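Local coordinates for protein titin (PDB 5JDD) that probably serves as a structural, spring-like element of muscle I-bands, built here from three immunoglobulin domains in tandem within a giant protein kinase, at residues 100-103 against 107-110; 195-200 against 245-250. All coordinates share one frame; numbering follows the deposited sequence.

Interaction 1 (100-103 against 107-110); sequences IEVP and TASF
Ile100 reaches Phe110 and Ala108 through its CG1 branch, and this residue carries much of the contact. With chi1 at 49°, CG1 sits wedged between the backbone N and C, and the extended chain beyond it (chi2 172°) delivers CD1 across to the facing strand. CD1 of Ile100 makes a CH-pi contact over one face of the Phe110 ring, 4.1 Å from the ring centroid and nearer the edge than the middle, while CG1 of Ile100 lies 3.8 Å from CZ of Phe110. CD1 of Ile100 also packs 3.4 Å from the backbone O of Ser109, in the one of its two conformers described, and touches CB of Ala108. Further along, Val102 divides its two methyls: CG2 packs 3.7 Å from CB of Ala108, and CG1 lies 3.6 Å from the carbonyl O of Thr107. No hydrogen bond joins the segments, whose short strand axes are antiparallel in sense at 158° but 8.1 Å apart, as befits opposing sheets of an I-set immunoglobulin sandwich. Strand 100-103 edges one sheet, pairing in parallel with strand 167-176, whose Leu173 touches Val102, Ala108 and Phe110; residues 108-110 belong to the other sheet, between strands 93-95 and 144-149.

Interaction 2 (195-200 against 245-250); sequences ITFEVT and ADYTFV
Strands 195-200 and 245-250 face each other without a backbone hydrogen bond, their CA atoms closest at Val199 and Phe249, 7.7 Å apart, and at Phe197 and Tyr247, 8.6 Å. Val199 reaches the Phe249 ring with one methyl: in the conformer described, one of two, CG2 of Val199 makes a CH-pi contact over the ring centre, 3.5 Å from the centroid and nearly along the ring normal. In Phe249 the first torsion (chi1 171°) carries the ring out toward Val199, and chi2, near 85°, sets its plane. The other methyl of Val199 in this conformer, CG1, lies 4.1 Å from CB of Phe249. Such interleaving of inward side chains from two sheets is the essence of the immunoglobulin beta-sandwich: strand 195-201 belongs to the four-stranded sheet and strand 245-251 to the mixed one. Two residues earlier on each strand, Phe197 and Tyr247 meet obliquely, with ring planes at 36° and centroids 5.2 Å apart. The closest touch is 3.6 Å, from CE2 of Phe197 to CD1 of Tyr247, while CB of Tyr247 lies over one face of the Phe197 ring. The polar end of the tyrosine is satisfied within the chain, as OH bonds to the backbone O of Asp243. Trp210 packs edge-to-face on Phe249 and also touches Phe197, and Leu260 reaches both Phe197 and Tyr247.

Overall arrangement
Both contacts bridge the two sheets of an I-set sandwich without a hydrogen bond across, mainly through apolar packing, but at different depths and in successive domains, about 12 Å apart at their nearest atoms. Interaction 2 is fully buried and joins inner strands of both sheets, and three aromatic rings and a valine make the contact. Interaction 1 involves an edge strand of its mixed sheet and a partner that begins in a loop; it is only partly buried, and its aliphatic branches meet a single ring as well as backbone carbonyls. The strands 108-114 and 195-201 hold equivalent places in their domains, second in the four-stranded sheet, yet face different strands here: one the edge, the other the interior.

Interaction 1 (100-103 against 107-110)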
loop_
_atom_site.group_PDB
_atom_site.type_symbol
_atom_site.label_atom_id
_atom_site.label_comp_id
_atom_site.label_asym_id
_atom_site.label_seq_id
_atom_site.Cartn_x
_atom_site.Cartn_y
_atom_site.Cartn_z
ATOM N N ILE A 100 -7.322 -10.271 -2.742
ATOM C CA ILE A 100 -7.947 -10.692 -1.492
ATOM C C ILE A 100 -9.466 -10.561 -1.488
ATOM O O ILE A 100 -10.021 -9.707 -2.180
ATOM C CB ILE A 100 -7.399 -9.893 -0.308
ATOM C CG1 ILE A 100 -7.421 -8.398 -0.628
ATOM C CG2 ILE A 100 -5.991 -10.366 0.044
ATOM C CD1 ILE A 100 -7.083 -7.499 0.559
ATOM N N GLU A 101 -10.122 -11.426 -0.709
ATOM C CA GLU A 101 -11.539 -11.318 -0.396
ATOM C C GLU A 101 -11.650 -11.038 1.090
ATOM O O GLU A 101 -11.034 -11.740 1.902
ATOM C CB GLU A 101 -12.272 -12.621 -0.684
ATOM C CG GLU A 101 -12.339 -13.027 -2.130
ATOM C CD GLU A 101 -13.266 -14.213 -2.300
ATOM O OE1 GLU A 101 -13.689 -14.770 -1.263
ATOM O OE2 GLU A 101 -13.577 -14.576 -3.451
ATOM N N VAL A 102 -12.437 -10.024 1.449
ATOM C CA VAL A 102 -12.569 -9.589 2.836
ATOM C C VAL A 102 -14.041 -9.366 3.139
ATOM O O VAL A 102 -14.736 -8.690 2.376
ATOM C CB VAL A 102 -11.827 -8.261 3.072
ATOM C CG1 VAL A 102 -11.983 -7.824 4.512
ATOM C CG2 VAL A 102 -10.352 -8.411 2.761
ATOM N N PRO A 103 -14.541 -9.924 4.256
ATOM C CA PRO A 103 -15.947 -9.663 4.586
ATOM C C PRO A 103 -16.188 -8.187 4.863
ATOM O O PRO A 103 -15.324 -7.527 5.474
ATOM C CB PRO A 103 -16.167 -10.468 5.872
ATOM C CG PRO A 103 -15.134 -11.553 5.805
ATOM C CD PRO A 103 -13.932 -10.929 5.143
ATOM N N THR A 107 -11.189 -5.312 7.989
ATOM C CA THR A 107 -10.070 -4.562 7.445
ATOM C C THR A 107 -9.385 -5.348 6.333
ATOM O O THR A 107 -9.180 -6.561 6.458
ATOM C CB THR A 107 -9.049 -4.279 8.555
ATOM O OG1 THR A 107 -9.680 -3.504 9.588
ATOM C CG2 THR A 107 -7.844 -3.529 8.017
ATOM N N ALA A 108 -9.047 -4.659 5.243
ATOM C CA ALA A 108 -8.307 -5.262 4.141
ATOM C C ALA A 108 -6.917 -4.659 4.107
ATOM O O ALA A 108 -6.723 -3.496 4.442
ATOM C CB ALA A 108 -9.003 -5.004 2.815
ATOM N N SER A 109 -5.938 -5.441 3.686
ATOM C CA SER A 109 -4.609 -4.885 3.532
ATOM C C SER A 109 -3.889 -5.405 2.298
ATOM O O SER A 109 -4.043 -6.554 1.876
ATOM C CB SER A 109 -3.774 -5.093 4.792
ATOM O OG SER A 109 -3.554 -6.460 5.045
ATOM N N PHE A 110 -3.131 -4.498 1.692
ATOM C CA PHE A 110 -2.267 -4.828 0.566
ATOM C C PHE A 110 -0.847 -4.476 0.932
ATOM O O PHE A 110 -0.609 -3.479 1.615
ATOM C CB PHE A 110 -2.649 -4.016 -0.679
ATOM C CG PHE A 110 -3.953 -4.422 -1.283
ATOM C CD1 PHE A 110 -4.035 -5.554 -2.085
ATOM C CD2 PHE A 110 -5.099 -3.684 -1.046
ATOM C CE1 PHE A 110 -5.248 -5.951 -2.637
ATOM C CE2 PHE A 110 -6.320 -4.067 -1.593
ATOM C CZ PHE A 110 -6.398 -5.202 -2.391
#

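Interaction 2 (195-200 against 245-250)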
loop_
_atom_site.group_PDB
_atom_site.type_symbol
_atom_site.label_atom_id
_atom_site.label_comp_id
_atom_site.label_asym_id
_atom_site.label_seq_id
_atom_site.Cartn_x
_atom_site.Cartn_y
_atom_site.Cartn_z
ATOM N N ILE A 195 -34.525 -12.219 28.874
ATOM C CA ILE A 195 -34.615 -12.842 27.550
ATOM C C ILE A 195 -33.317 -12.668 26.789
ATOM O O ILE A 195 -32.546 -11.747 27.076
ATOM C CB ILE A 195 -35.801 -12.270 26.718
ATOM C CG1 ILE A 195 -35.613 -10.782 26.397
ATOM C CG2 ILE A 195 -37.102 -12.462 27.482
ATOM C CD1 ILE A 195 -34.910 -10.476 25.036
ATOM N N THR A 196 -33.082 -13.538 25.812
ATOM C CA THR A 196 -31.892 -13.420 24.975
ATOM C C THR A 196 -32.206 -13.684 23.507
ATOM O O THR A 196 -32.565 -14.809 23.137
ATOM C CB THR A 196 -30.787 -14.400 25.430
ATOM O OG1 THR A 196 -30.500 -14.201 26.820
ATOM C CG2 THR A 196 -29.518 -14.176 24.610
ATOM N N PHE A 197 -32.071 -12.656 22.674
ATOM C CA PHE A 197 -32.112 -12.840 21.225
ATOM C C PHE A 197 -30.733 -13.295 20.769
ATOM O O PHE A 197 -29.731 -12.841 21.320
ATOM C CB PHE A 197 -32.429 -11.520 20.518
ATOM C CG PHE A 197 -33.886 -11.124 20.554
ATOM C CD1 PHE A 197 -34.813 -11.774 19.750
ATOM C CD2 PHE A 197 -34.318 -10.080 21.364
ATOM C CE1 PHE A 197 -36.150 -11.409 19.768
ATOM C CE2 PHE A 197 -35.652 -9.706 21.388
ATOM C CZ PHE A 197 -36.568 -10.366 20.584
ATOM N N GLU A 198 -30.673 -14.180 19.778
ATOM C CA GLU A 198 -29.395 -14.673 19.247
ATOM C C GLU A 198 -29.426 -14.800 17.727
ATOM O O GLU A 198 -30.423 -15.251 17.159
ATOM C CB GLU A 198 -29.061 -16.048 19.833
ATOM C CG GLU A 198 -29.005 -16.118 21.346
ATOM C CD GLU A 198 -28.689 -17.514 21.849
ATOM O OE1 GLU A 198 -27.491 -17.858 21.934
ATOM O OE2 GLU A 198 -29.640 -18.268 22.154
ATOM N N VAL A 199 -28.334 -14.384 17.087
ATOM C CA VAL A 199 -28.140 -14.617 15.658
ATOM C C VAL A 199 -26.783 -15.236 15.450
ATOM O O VAL A 199 -25.870 -15.041 16.248
ATOM C CB VAL A 199 -28.140 -13.327 14.814
ATOM C CG1 VAL A 199 -29.515 -12.778 14.673
ATOM C CG2 VAL A 199 -27.199 -12.291 15.411
ATOM N N THR A 200 -26.652 -16.013 14.384
ATOM C CA THR A 200 -25.347 -16.538 14.010
ATOM C C THR A 200 -25.030 -16.027 12.619
ATOM O O THR A 200 -25.914 -15.982 11.755
ATOM C CB THR A 200 -25.306 -18.073 14.054
ATOM O OG1 THR A 200 -25.702 -18.510 15.362
ATOM C CG2 THR A 200 -23.895 -18.574 13.764
ATOM N N ALA A 245 -41.454 -5.044 21.530
ATOM C CA ALA A 245 -41.021 -4.262 20.380
ATOM C C ALA A 245 -40.453 -5.191 19.331
ATOM O O ALA A 245 -40.303 -6.396 19.566
ATOM C CB ALA A 245 -39.945 -3.259 20.816
ATOM N N ASP A 246 -40.113 -4.627 18.180
ATOM C CA ASP A 246 -39.426 -5.383 17.147
ATOM C C ASP A 246 -37.934 -5.100 17.245
ATOM O O ASP A 246 -37.515 -3.937 17.313
ATOM C CB ASP A 246 -39.915 -4.992 15.753
ATOM C CG ASP A 246 -41.371 -5.305 15.530
ATOM O OD1 ASP A 246 -41.904 -6.218 16.197
ATOM O OD2 ASP A 246 -41.984 -4.621 14.683
ATOM N N TYR A 247 -37.135 -6.159 17.240
ATOM C CA TYR A 247 -35.695 -6.021 17.369
ATOM C C TYR A 247 -35.009 -6.454 16.094
ATOM O O TYR A 247 -35.403 -7.455 15.481
ATOM C CB TYR A 247 -35.203 -6.833 18.571
ATOM C CG TYR A 247 -35.671 -6.233 19.866
ATOM C CD1 TYR A 247 -36.934 -6.520 20.382
ATOM C CD2 TYR A 247 -34.873 -5.332 20.551
ATOM C CE1 TYR A 247 -37.378 -5.930 21.568
ATOM C CE2 TYR A 247 -35.298 -4.760 21.751
ATOM C CZ TYR A 247 -36.556 -5.056 22.242
ATOM O OH TYR A 247 -36.987 -4.473 23.414
ATOM N N THR A 248 -33.990 -5.691 15.689
ATOM C CA THR A 248 -33.283 -5.968 14.449
ATOM C C THR A 248 -31.784 -6.047 14.702
ATOM O O THR A 248 -31.194 -5.158 15.319
ATOM C CB THR A 248 -33.539 -4.879 13.392
ATOM O OG1 THR A 248 -34.950 -4.759 13.156
ATOM C CG2 THR A 248 -32.838 -5.219 12.079
ATOM N N PHE A 249 -31.174 -7.123 14.225
ATOM C CA PHE A 249 -29.729 -7.227 14.196
ATOM C C PHE A 249 -29.279 -6.754 12.826
ATOM O O PHE A 249 -29.850 -7.176 11.808
ATOM C CB PHE A 249 -29.309 -8.678 14.430
ATOM C CG PHE A 249 -27.847 -8.931 14.206
ATOM C CD1 PHE A 249 -26.924 -8.704 15.220
ATOM C CD2 PHE A 249 -27.401 -9.423 12.990
ATOM C CE1 PHE A 249 -25.567 -8.958 15.015
ATOM C CE2 PHE A 249 -26.050 -9.665 12.775
ATOM C CZ PHE A 249 -25.130 -9.436 13.794
ATOM N N VAL A 250 -28.272 -5.882 12.798
ATOM C CA VAL A 250 -27.742 -5.347 11.548
ATOM C C VAL A 250 -26.238 -5.549 11.470
ATOM O O VAL A 250 -25.514 -5.149 12.370
ATOM C CB VAL A 250 -27.997 -3.835 11.430
ATOM C CG1 VAL A 250 -27.413 -3.292 10.123
ATOM C CG2 VAL A 250 -29.480 -3.525 11.527
#